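Local coordinates for protein D-glycero-D-manno-heptose 1-phosphate kinase (Bacteroides thetaiotaomicron, PDB 3K85) that probably transfers a phosphate group from ATP to D-glycero-D-manno-heptose 1-phosphate, as a sugar kinase of the GHMP family, at residues 67-70 / 71-74; 126-130 / 131-135; 145-149 / 150-154. One frame throughout, in Å; residues are numbered along the deposited sequence.

Contact 1 of 3, residues 67-70 / 71-74; sequences LSMS and QLEI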
ATOM      1  N   LEU A  67       6.741 -28.641  34.538  1.00 52.67           N
ATOM      2  CA  LEU A  67       6.063 -28.096  35.704  1.00 54.25           C
ATOM      3  C   LEU A  67       5.903 -26.590  35.463  1.00 54.40           C
ATOM      4  O   LEU A  67       6.867 -25.901  35.116  1.00 52.52           O
ATOM      5  CB  LEU A  67       6.905 -28.363  36.951  1.00 55.65           C
ATOM      6  CG  LEU A  67       7.804 -29.602  36.832  1.00 57.37           C
ATOM      7  CD1 LEU A  67       8.636 -29.747  38.099  1.00 57.81           C
ATOM      8  CD2 LEU A  67       6.963 -30.851  36.592  1.00 58.46           C
ATOM      9  N   SER A  68       4.682 -26.094  35.627  1.00 55.31           N
ATOM     10  CA  SER A  68       4.376 -24.679  35.410  1.00 57.31           C
ATOM     11  C   SER A  68       5.320 -23.754  36.188  1.00 58.78           C
ATOM     12  O   SER A  68       5.297 -23.727  37.419  1.00 58.66           O
ATOM     13  CB  SER A  68       2.921 -24.411  35.807  1.00 56.47           C
ATOM     14  OG  SER A  68       2.532 -23.085  35.514  1.00 56.49           O
HETATM   15  N   MSE A  69       6.143 -23.002  35.456  1.00 60.23           N
HETATM   16  CA  MSE A  69       7.113 -22.077  36.050  1.00 62.14           C
HETATM   17  C   MSE A  69       6.956 -20.650  35.521  1.00 59.64           C
HETATM   18  O   MSE A  69       6.128 -20.395  34.653  1.00 60.53           O
HETATM   19  CB  MSE A  69       8.533 -22.540  35.734  1.00 67.63           C
HETATM   20  CG  MSE A  69       8.836 -23.965  36.124  1.00 76.25           C
HETATM   21 SE   MSE A  69      10.682 -24.350  35.763  1.00 89.20          SE
HETATM   22  CE  MSE A  69      10.463 -25.724  34.391  1.00 84.53           C
ATOM     23  N   SER A  70       7.756 -19.723  36.044  1.00 55.87           N
ATOM     24  CA  SER A  70       7.711 -18.340  35.581  1.00 51.89           C
ATOM     25  C   SER A  70       8.620 -18.226  34.369  1.00 49.93           C
ATOM     26  O   SER A  70       8.385 -17.428  33.464  1.00 49.19           O
ATOM     27  CB  SER A  70       8.194 -17.377  36.667  1.00 50.57           C
ATOM     28  OG  SER A  70       7.223 -17.210  37.677  1.00 48.75           O
ATOM     29  N   GLN A  71       9.673 -19.028  34.366  1.00 48.19           N
ATOM     30  CA  GLN A  71      10.622 -19.035  33.259  1.00 47.81           C
ATOM     31  C   GLN A  71      10.910 -20.494  32.931  1.00 48.01           C
ATOM     32  O   GLN A  71      10.727 -21.363  33.780  1.00 48.56           O
ATOM     33  CB  GLN A  71      11.925 -18.338  33.660  1.00 46.75           C
ATOM     34  CG  GLN A  71      11.813 -16.843  33.942  1.00 45.57           C
ATOM     35  CD  GLN A  71      11.503 -16.028  32.700  1.00 42.98           C
ATOM     36  OE1 GLN A  71      10.350 -15.910  32.294  1.00 42.86           O
ATOM     37  NE2 GLN A  71      12.535 -15.474  32.085  1.00 41.49           N
ATOM     38  N   LEU A  72      11.344 -20.765  31.703  1.00 46.50           N
ATOM     39  CA  LEU A  72      11.667 -22.127  31.297  1.00 47.03           C
ATOM     40  C   LEU A  72      13.071 -22.176  30.729  1.00 47.61           C
ATOM     41  O   LEU A  72      13.435 -21.398  29.853  1.00 48.01           O
ATOM     42  CB  LEU A  72      10.675 -22.654  30.252  1.00 44.85           C
ATOM     43  CG  LEU A  72       9.254 -22.982  30.719  1.00 44.72           C
ATOM     44  CD1 LEU A  72       8.437 -23.477  29.531  1.00 44.65           C
ATOM     45  CD2 LEU A  72       9.288 -24.035  31.812  1.00 43.42           C
ATOM     46  N   GLU A  73      13.856 -23.109  31.242  1.00 48.85           N
ATOM     47  CA  GLU A  73      15.233 -23.286  30.823  1.00 50.64           C
ATOM     48  C   GLU A  73      15.367 -23.635  29.342  1.00 50.09           C
ATOM     49  O   GLU A  73      14.716 -24.545  28.844  1.00 50.77           O
ATOM     50  CB  GLU A  73      15.878 -24.380  31.686  1.00 53.57           C
ATOM     51  CG  GLU A  73      15.182 -25.761  31.627  1.00 58.07           C
ATOM     52  CD  GLU A  73      13.688 -25.745  32.002  1.00 60.64           C
ATOM     53  OE1 GLU A  73      13.340 -25.301  33.123  1.00 61.32           O
ATOM     54  OE2 GLU A  73      12.861 -26.193  31.170  1.00 60.01           O
ATOM     55  N   ILE A  74      16.218 -22.910  28.634  1.00 49.03           N
ATOM     56  CA  ILE A  74      16.411 -23.195  27.227  1.00 49.98           C
ATOM     57  C   ILE A  74      17.252 -24.470  27.071  1.00 52.21           C
ATOM     58  O   ILE A  74      18.475 -24.410  26.931  1.00 52.38           O
ATOM     59  CB  ILE A  74      17.082 -21.983  26.503  1.00 48.74           C
ATOM     60  CG1 ILE A  74      16.063 -20.857  26.320  1.00 47.13           C
ATOM     61  CG2 ILE A  74      17.585 -22.381  25.119  1.00 46.81           C
ATOM     62  CD1 ILE A  74      15.415 -20.389  27.597  1.00 46.51           C
TER

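Contact 2 of 3, residues 126-130 / 131-135; sequences AFIEW and LSLPL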
ATOM      1  N   ALA A 126      -0.486 -15.757  19.301  1.00 22.16           N
ATOM      2  CA  ALA A 126      -1.356 -16.573  20.140  1.00 22.94           C
ATOM      3  C   ALA A 126      -1.352 -15.986  21.545  1.00 23.55           C
ATOM      4  O   ALA A 126      -2.409 -15.812  22.141  1.00 22.13           O
ATOM      5  CB  ALA A 126      -0.883 -18.017  20.169  1.00 24.30           C
ATOM      6  N   PHE A 127      -0.166 -15.665  22.067  1.00 24.19           N
ATOM      7  CA  PHE A 127      -0.075 -15.076  23.406  1.00 25.77           C
ATOM      8  C   PHE A 127      -0.800 -13.730  23.476  1.00 25.59           C
ATOM      9  O   PHE A 127      -1.546 -13.474  24.432  1.00 26.44           O
ATOM     10  CB  PHE A 127       1.393 -14.917  23.844  1.00 25.48           C
ATOM     11  CG  PHE A 127       1.989 -16.175  24.433  1.00 29.00           C
ATOM     12  CD1 PHE A 127       1.646 -16.590  25.719  1.00 29.35           C
ATOM     13  CD2 PHE A 127       2.865 -16.965  23.691  1.00 30.10           C
ATOM     14  CE1 PHE A 127       2.171 -17.773  26.253  1.00 29.81           C
ATOM     15  CE2 PHE A 127       3.388 -18.143  24.213  1.00 29.49           C
ATOM     16  CZ  PHE A 127       3.039 -18.547  25.499  1.00 28.49           C
ATOM     17  N   ILE A 128      -0.601 -12.881  22.469  1.00 22.85           N
ATOM     18  CA  ILE A 128      -1.266 -11.576  22.449  1.00 23.52           C
ATOM     19  C   ILE A 128      -2.785 -11.758  22.502  1.00 24.92           C
ATOM     20  O   ILE A 128      -3.474 -11.117  23.302  1.00 25.08           O
ATOM     21  CB  ILE A 128      -0.899 -10.786  21.174  1.00 24.53           C
ATOM     22  CG1 ILE A 128       0.607 -10.513  21.154  1.00 21.59           C
ATOM     23  CG2 ILE A 128      -1.721  -9.499  21.105  1.00 22.14           C
ATOM     24  CD1 ILE A 128       1.127  -9.937  19.846  1.00 23.56           C
ATOM     25  N   GLU A 129      -3.304 -12.634  21.645  1.00 24.58           N
ATOM     26  CA  GLU A 129      -4.738 -12.931  21.606  1.00 27.53           C
ATOM     27  C   GLU A 129      -5.164 -13.488  22.970  1.00 27.58           C
ATOM     28  O   GLU A 129      -6.161 -13.071  23.562  1.00 28.36           O
ATOM     29  CB  GLU A 129      -5.002 -13.976  20.517  1.00 28.82           C
ATOM     30  CG  GLU A 129      -6.459 -14.271  20.253  1.00 31.96           C
ATOM     31  CD  GLU A 129      -7.225 -13.043  19.814  1.00 33.55           C
ATOM     32  OE1 GLU A 129      -6.698 -12.283  18.968  1.00 34.68           O
ATOM     33  OE2 GLU A 129      -8.358 -12.846  20.310  1.00 36.15           O
ATOM     34  N   TRP A 130      -4.381 -14.444  23.445  1.00 28.19           N
ATOM     35  CA  TRP A 130      -4.574 -15.118  24.727  1.00 30.02           C
ATOM     36  C   TRP A 130      -4.639 -14.113  25.900  1.00 29.88           C
ATOM     37  O   TRP A 130      -5.642 -14.032  26.610  1.00 27.87           O
ATOM     38  CB  TRP A 130      -3.404 -16.116  24.877  1.00 30.66           C
ATOM     39  CG  TRP A 130      -3.153 -16.844  26.188  1.00 35.17           C
ATOM     40  CD1 TRP A 130      -1.958 -17.412  26.586  1.00 34.81           C
ATOM     41  CD2 TRP A 130      -4.089 -17.126  27.228  1.00 35.03           C
ATOM     42  NE1 TRP A 130      -2.101 -18.024  27.803  1.00 37.10           N
ATOM     43  CE2 TRP A 130      -3.397 -17.866  28.222  1.00 37.95           C
ATOM     44  CE3 TRP A 130      -5.441 -16.832  27.423  1.00 38.73           C
ATOM     45  CZ2 TRP A 130      -4.021 -18.308  29.392  1.00 38.99           C
ATOM     46  CZ3 TRP A 130      -6.062 -17.274  28.589  1.00 40.90           C
ATOM     47  CH2 TRP A 130      -5.349 -18.003  29.556  1.00 42.15           C
ATOM     48  N   LEU A 131      -3.588 -13.317  26.071  1.00 30.52           N
ATOM     49  CA  LEU A 131      -3.533 -12.381  27.194  1.00 33.15           C
ATOM     50  C   LEU A 131      -3.879 -10.909  26.905  1.00 35.00           C
ATOM     51  O   LEU A 131      -3.477 -10.023  27.660  1.00 36.19           O
ATOM     52  CB  LEU A 131      -2.140 -12.464  27.826  1.00 31.03           C
ATOM     53  CG  LEU A 131      -1.575 -13.892  27.922  1.00 31.20           C
ATOM     54  CD1 LEU A 131      -0.082 -13.847  28.167  1.00 32.94           C
ATOM     55  CD2 LEU A 131      -2.283 -14.658  29.010  1.00 31.83           C
ATOM     56  N   SER A 132      -4.631 -10.654  25.835  1.00 35.60           N
ATOM     57  CA  SER A 132      -5.012  -9.287  25.463  1.00 35.67           C
ATOM     58  C   SER A 132      -3.861  -8.298  25.648  1.00 35.53           C
ATOM     59  O   SER A 132      -4.036  -7.234  26.243  1.00 35.12           O
ATOM     60  CB  SER A 132      -6.208  -8.819  26.293  1.00 35.11           C
ATOM     61  OG  SER A 132      -7.335  -9.651  26.081  1.00 38.24           O
ATOM     62  N   LEU A 133      -2.690  -8.657  25.133  1.00 34.49           N
ATOM     63  CA  LEU A 133      -1.502  -7.818  25.244  1.00 35.24           C
ATOM     64  C   LEU A 133      -1.549  -6.611  24.312  1.00 36.24           C
ATOM     65  O   LEU A 133      -2.012  -6.703  23.180  1.00 35.06           O
ATOM     66  CB  LEU A 133      -0.252  -8.645  24.933  1.00 32.72           C
ATOM     67  CG  LEU A 133      -0.068  -9.925  25.754  1.00 29.28           C
ATOM     68  CD1 LEU A 133       1.106 -10.699  25.212  1.00 28.79           C
ATOM     69  CD2 LEU A 133       0.145  -9.578  27.216  1.00 29.15           C
ATOM     70  N   PRO A 134      -1.055  -5.456  24.780  1.00 38.24           N
ATOM     71  CA  PRO A 134      -1.051  -4.239  23.963  1.00 38.14           C
ATOM     72  C   PRO A 134       0.093  -4.193  22.941  1.00 37.87           C
ATOM     73  O   PRO A 134       0.915  -3.276  22.969  1.00 39.19           O
ATOM     74  CB  PRO A 134      -0.937  -3.138  25.008  1.00 38.19           C
ATOM     75  CG  PRO A 134      -0.035  -3.770  26.029  1.00 38.70           C
ATOM     76  CD  PRO A 134      -0.601  -5.169  26.155  1.00 37.38           C
ATOM     77  N   LEU A 135       0.139  -5.170  22.034  1.00 36.46           N
ATOM     78  CA  LEU A 135       1.196  -5.229  21.017  1.00 34.09           C
ATOM     79  C   LEU A 135       0.656  -5.234  19.590  1.00 33.46           C
ATOM     80  O   LEU A 135      -0.034  -6.168  19.189  1.00 33.41           O
ATOM     81  CB  LEU A 135       2.060  -6.478  21.220  1.00 32.67           C
ATOM     82  CG  LEU A 135       2.960  -6.517  22.458  1.00 33.74           C
ATOM     83  CD1 LEU A 135       3.608  -7.889  22.606  1.00 30.97           C
ATOM     84  CD2 LEU A 135       4.023  -5.435  22.333  1.00 30.54           C
TER

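Contact 3 of 3, residues 145-149 / 150-154; sequences YEIER and KDLGL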
ATOM      1  N   TYR A 145      11.995  -9.970  16.743  1.00 37.07           N
ATOM      2  CA  TYR A 145      13.390  -9.857  16.347  1.00 38.03           C
ATOM      3  C   TYR A 145      14.257  -9.940  17.592  1.00 40.14           C
ATOM      4  O   TYR A 145      15.329 -10.543  17.575  1.00 40.70           O
ATOM      5  CB  TYR A 145      13.645  -8.520  15.661  1.00 36.52           C
ATOM      6  CG  TYR A 145      15.080  -8.308  15.231  1.00 35.55           C
ATOM      7  CD1 TYR A 145      15.572  -8.893  14.065  1.00 36.42           C
ATOM      8  CD2 TYR A 145      15.941  -7.505  15.982  1.00 37.72           C
ATOM      9  CE1 TYR A 145      16.891  -8.678  13.647  1.00 36.46           C
ATOM     10  CE2 TYR A 145      17.264  -7.283  15.582  1.00 36.91           C
ATOM     11  CZ  TYR A 145      17.734  -7.869  14.411  1.00 39.47           C
ATOM     12  OH  TYR A 145      19.032  -7.634  13.994  1.00 39.91           O
ATOM     13  N   GLU A 146      13.787  -9.332  18.675  1.00 40.49           N
ATOM     14  CA  GLU A 146      14.548  -9.341  19.910  1.00 43.29           C
ATOM     15  C   GLU A 146      14.599 -10.702  20.595  1.00 43.54           C
ATOM     16  O   GLU A 146      15.644 -11.080  21.130  1.00 45.19           O
ATOM     17  CB  GLU A 146      14.017  -8.270  20.865  1.00 43.34           C
ATOM     18  CG  GLU A 146      14.659  -6.914  20.605  1.00 47.33           C
ATOM     19  CD  GLU A 146      14.117  -5.820  21.492  1.00 49.24           C
ATOM     20  OE1 GLU A 146      14.019  -6.042  22.719  1.00 51.76           O
ATOM     21  OE2 GLU A 146      13.799  -4.732  20.962  1.00 51.13           O
ATOM     22  N   ILE A 147      13.493 -11.444  20.571  1.00 40.90           N
ATOM     23  CA  ILE A 147      13.474 -12.760  21.194  1.00 37.61           C
ATOM     24  C   ILE A 147      14.385 -13.707  20.433  1.00 39.76           C
ATOM     25  O   ILE A 147      15.206 -14.411  21.016  1.00 39.84           O
ATOM     26  CB  ILE A 147      12.074 -13.380  21.189  1.00 34.19           C
ATOM     27  CG1 ILE A 147      11.151 -12.621  22.131  1.00 30.35           C
ATOM     28  CG2 ILE A 147      12.152 -14.841  21.610  1.00 34.00           C
ATOM     29  CD1 ILE A 147       9.696 -13.053  22.000  1.00 27.51           C
ATOM     30  N   GLU A 148      14.236 -13.710  19.117  1.00 41.39           N
ATOM     31  CA  GLU A 148      15.010 -14.592  18.261  1.00 42.90           C
ATOM     32  C   GLU A 148      16.489 -14.230  18.159  1.00 43.66           C
ATOM     33  O   GLU A 148      17.357 -15.062  18.403  1.00 43.99           O
ATOM     34  CB  GLU A 148      14.359 -14.617  16.875  1.00 44.10           C
ATOM     35  CG  GLU A 148      15.127 -15.335  15.776  1.00 45.95           C
ATOM     36  CD  GLU A 148      14.262 -15.566  14.536  1.00 49.20           C
ATOM     37  OE1 GLU A 148      13.344 -14.746  14.288  1.00 48.68           O
ATOM     38  OE2 GLU A 148      14.507 -16.555  13.805  1.00 48.03           O
ATOM     39  N   ARG A 149      16.765 -12.982  17.812  1.00 44.16           N
ATOM     40  CA  ARG A 149      18.130 -12.511  17.637  1.00 44.02           C
ATOM     41  C   ARG A 149      18.973 -12.324  18.904  1.00 43.56           C
ATOM     42  O   ARG A 149      20.160 -12.645  18.892  1.00 43.90           O
ATOM     43  CB  ARG A 149      18.099 -11.218  16.820  1.00 45.41           C
ATOM     44  CG  ARG A 149      17.513 -11.408  15.417  1.00 47.34           C
ATOM     45  CD  ARG A 149      18.525 -12.075  14.489  1.00 51.05           C
ATOM     46  NE  ARG A 149      17.956 -13.149  13.671  1.00 54.17           N
ATOM     47  CZ  ARG A 149      17.012 -12.985  12.749  1.00 54.48           C
ATOM     48  NH1 ARG A 149      16.510 -11.784  12.516  1.00 55.37           N
ATOM     49  NH2 ARG A 149      16.583 -14.022  12.042  1.00 54.91           N
ATOM     50  N   LYS A 150      18.381 -11.813  19.981  1.00 42.01           N
ATOM     51  CA  LYS A 150      19.122 -11.603  21.224  1.00 42.54           C
ATOM     52  C   LYS A 150      18.910 -12.766  22.198  1.00 43.21           C
ATOM     53  O   LYS A 150      19.818 -13.566  22.427  1.00 44.60           O
ATOM     54  CB  LYS A 150      18.696 -10.295  21.916  1.00 42.82           C
ATOM     55  CG  LYS A 150      18.584  -9.045  21.026  1.00 44.54           C
ATOM     56  CD  LYS A 150      19.879  -8.653  20.302  1.00 44.03           C
ATOM     57  CE  LYS A 150      19.674  -7.343  19.526  1.00 46.09           C
ATOM     58  NZ  LYS A 150      20.809  -6.915  18.644  1.00 43.65           N
ATOM     59  N   ASP A 151      17.708 -12.851  22.766  1.00 42.06           N
ATOM     60  CA  ASP A 151      17.347 -13.897  23.724  1.00 40.67           C
ATOM     61  C   ASP A 151      17.770 -15.316  23.358  1.00 41.76           C
ATOM     62  O   ASP A 151      18.079 -16.120  24.239  1.00 42.54           O
ATOM     63  CB  ASP A 151      15.844 -13.881  23.955  1.00 40.18           C
ATOM     64  CG  ASP A 151      15.398 -12.693  24.762  1.00 42.66           C
ATOM     65  OD1 ASP A 151      16.103 -11.660  24.726  1.00 42.42           O
ATOM     66  OD2 ASP A 151      14.341 -12.788  25.425  1.00 41.09           O
ATOM     67  N   LEU A 152      17.777 -15.628  22.068  1.00 42.02           N
ATOM     68  CA  LEU A 152      18.149 -16.963  21.612  1.00 41.30           C
ATOM     69  C   LEU A 152      19.451 -16.979  20.814  1.00 41.84           C
ATOM     70  O   LEU A 152      19.883 -18.033  20.344  1.00 41.71           O
ATOM     71  CB  LEU A 152      17.011 -17.557  20.772  1.00 40.07           C
ATOM     72  CG  LEU A 152      15.678 -17.757  21.495  1.00 37.14           C
ATOM     73  CD1 LEU A 152      14.613 -18.110  20.482  1.00 38.62           C
ATOM     74  CD2 LEU A 152      15.800 -18.855  22.537  1.00 37.50           C
ATOM     75  N   GLY A 153      20.063 -15.808  20.654  1.00 42.38           N
ATOM     76  CA  GLY A 153      21.323 -15.708  19.936  1.00 43.93           C
ATOM     77  C   GLY A 153      21.313 -15.962  18.438  1.00 46.13           C
ATOM     78  O   GLY A 153      22.300 -15.674  17.753  1.00 45.45           O
ATOM     79  N   LEU A 154      20.211 -16.501  17.925  1.00 47.46           N
ATOM     80  CA  LEU A 154      20.081 -16.791  16.499  1.00 49.00           C
ATOM     81  C   LEU A 154      20.413 -15.547  15.679  1.00 49.21           C
ATOM     82  O   LEU A 154      19.988 -14.444  16.021  1.00 51.63           O
ATOM     83  CB  LEU A 154      18.653 -17.249  16.202  1.00 49.84           C
ATOM     84  CG  LEU A 154      18.208 -18.426  17.078  1.00 52.45           C
ATOM     85  CD1 LEU A 154      16.697 -18.414  17.253  1.00 52.80           C
ATOM     86  CD2 LEU A 154      18.689 -19.732  16.459  1.00 52.05           C
TER

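Contact 1 of 3, residues 67-70 / 71-74
Selenomethionine Met69 and Gln71 meet at a bend in the loop after strand 62-67, where the side chain of the first is bordered by the backbone of the second. The CB of Met69 stands 3.2 Å from the carbonyl O of Gln71, and the SE atom passes the same oxygen at 3.6 Å. With CG anti to the carbonyl carbon (chi1 -54°) and a bend at the last torsion, the chain of Met69 brings its methyl CE to Leu72 and Glu73. There CE lies 3.3 Å from CD2 of Leu72, closer than carbons usually pack. The same CE of Met69 is 3.2 Å from OE1 of Glu73; both distances are short and rest on one atom, so the placement of CE deserves caution. Glu73 reaches back to it through CG set between the backbone N and the carbonyl carbon (chi1 59°), followed by a bend at chi2; its side chain and that of Met69 run roughly perpendicular to each other.

In Gln71, CG is placed beside the backbone N (chi1 -66°) and lies next to the Ser70 carbonyl. The bend is tied to helix 79-91 by two bonds, from the hydroxyl of Tyr85 to the O of Met69 and from the N of Leu72 to OD1 of Asn86, while Leu72 is buried against Ile53 of strand 52-57. Glu73 also has the like-charged Asp75 close to its OE2. Between the two halves of the bend, then, the selenomethionine chain lies along a carbonyl and a carboxylate oxygen with one methyl-methyl touch and no clear hydrogen bond, so that the hydrogen bonds to the helix, rather than this contact, probably fix the course of the backbone.

Contact 2 of 3, residues 126-130 / 131-135
A Schellman motif closes helix 115-131, where Phe127 and Ile128 of the last turn meet Leu131 and Leu133. The N of Leu131 still makes an ordinary helical bond to the O of Phe127, at 2.6 Å and almost straight (177°). The motif itself begins at Ser132, which leaves the helix with positive phi and lets the N of Leu133 turn back onto a lone pair of the Ile128 O at 3.2 Å, in the carbonyl plane. Ile128 and Leu133 are the apolar pair expected across such a cap: their side chains meet at about a right angle, CG1 of Ile128 being 4.1 Å from CD1 of Leu133. Further along, CD1 of Ile128 reaches CB of Leu135 at 3.8 Å.

In the N-terminal domain of this GHMP kinase the helix end is wedged between strand 39-47, where Trp130 touches Ile45 and Glu47, and helix 79-91, where Leu131 and Leu133 both rest on Ile88. Trp130 has CG anti to its own N (chi1 170°), which lays the indole under the CD2 methyl of Leu131. That methyl sits over the five-membered ring in a CH-pi contact, 3.4 Å from its centroid and only 6° off the normal. With an alanine in place of Trp130, this methyl would probably lose the flat surface beneath it, and a gap would open toward Ile45. The indole NE1 is buried with no polar partner in the model. The other methyl of Leu131, CD1, lies near the plane of the Phe127 ring, 4.1 Å from its edge atom CD1, the two side chains pointing the same way.

Contact 3 of 3, residues 145-149 / 150-154
The carbonyl O of Glu146 takes two backbone donors at the end of helix 137-151. The N of Lys150 approaches it at 3.1 Å from above the carbonyl plane, and the N of Asp151 at 3.2 Å, nearly in line with the C=O, as the helix widens into a pi-type turn. Gly153 then departs with positive phi, and the chain doubles back so that the O of Leu154 faces Arg149: the CA of Arg149 makes a CA-H...O contact with it at 3.1 Å (164° at the hydrogen), and CD of Arg149 lies 3.2 Å from the O of Leu154. The bends in the Arg149 chain (chi2 -77°) bring the guanidinium round until the same oxygen lies at its edge, near its plane. Leu154 crosses Glu148 at about a right angle, CD1 of Leu154 3.8 Å from CG of Glu148, while CD1 of Leu152 rests 4.2 Å from CG2 of Ile147.

The Glu148 carboxylate is held by the hydroxyls of Ser116 and Ser117, in the serine-rich start of helix 115-131 that follows the glycine-rich loop characteristic of GHMP kinases. Salt bridges from Arg87 to Glu146 and from Arg90 to Asp151 join the turn to helix 79-91, whereas Arg149 and Tyr145 lie against Gln161 of helix 159-166.

Overall arrangement
The three local contacts lie about 18 to 20 Å apart, centre to centre, and follow one another along the chain. Helix 79-91 is common to all: Tyr85 bonds contact 1 and packs on Phe127 of contact 2, and Val84 touches both Phe127 and Ile147 of contact 3. Contacts 1 and 3 also meet directly, CG1 of Ile74 lying 4.3 Å from CD2 of Leu152, whereas contact 2 comes no nearer than about 8 Å, between nearest atoms, to either. Contact 3 is linked through Glu148 to the start of helix 115-131, beside the probable nucleotide phosphate loop; contact 2 closes the far end of that helix.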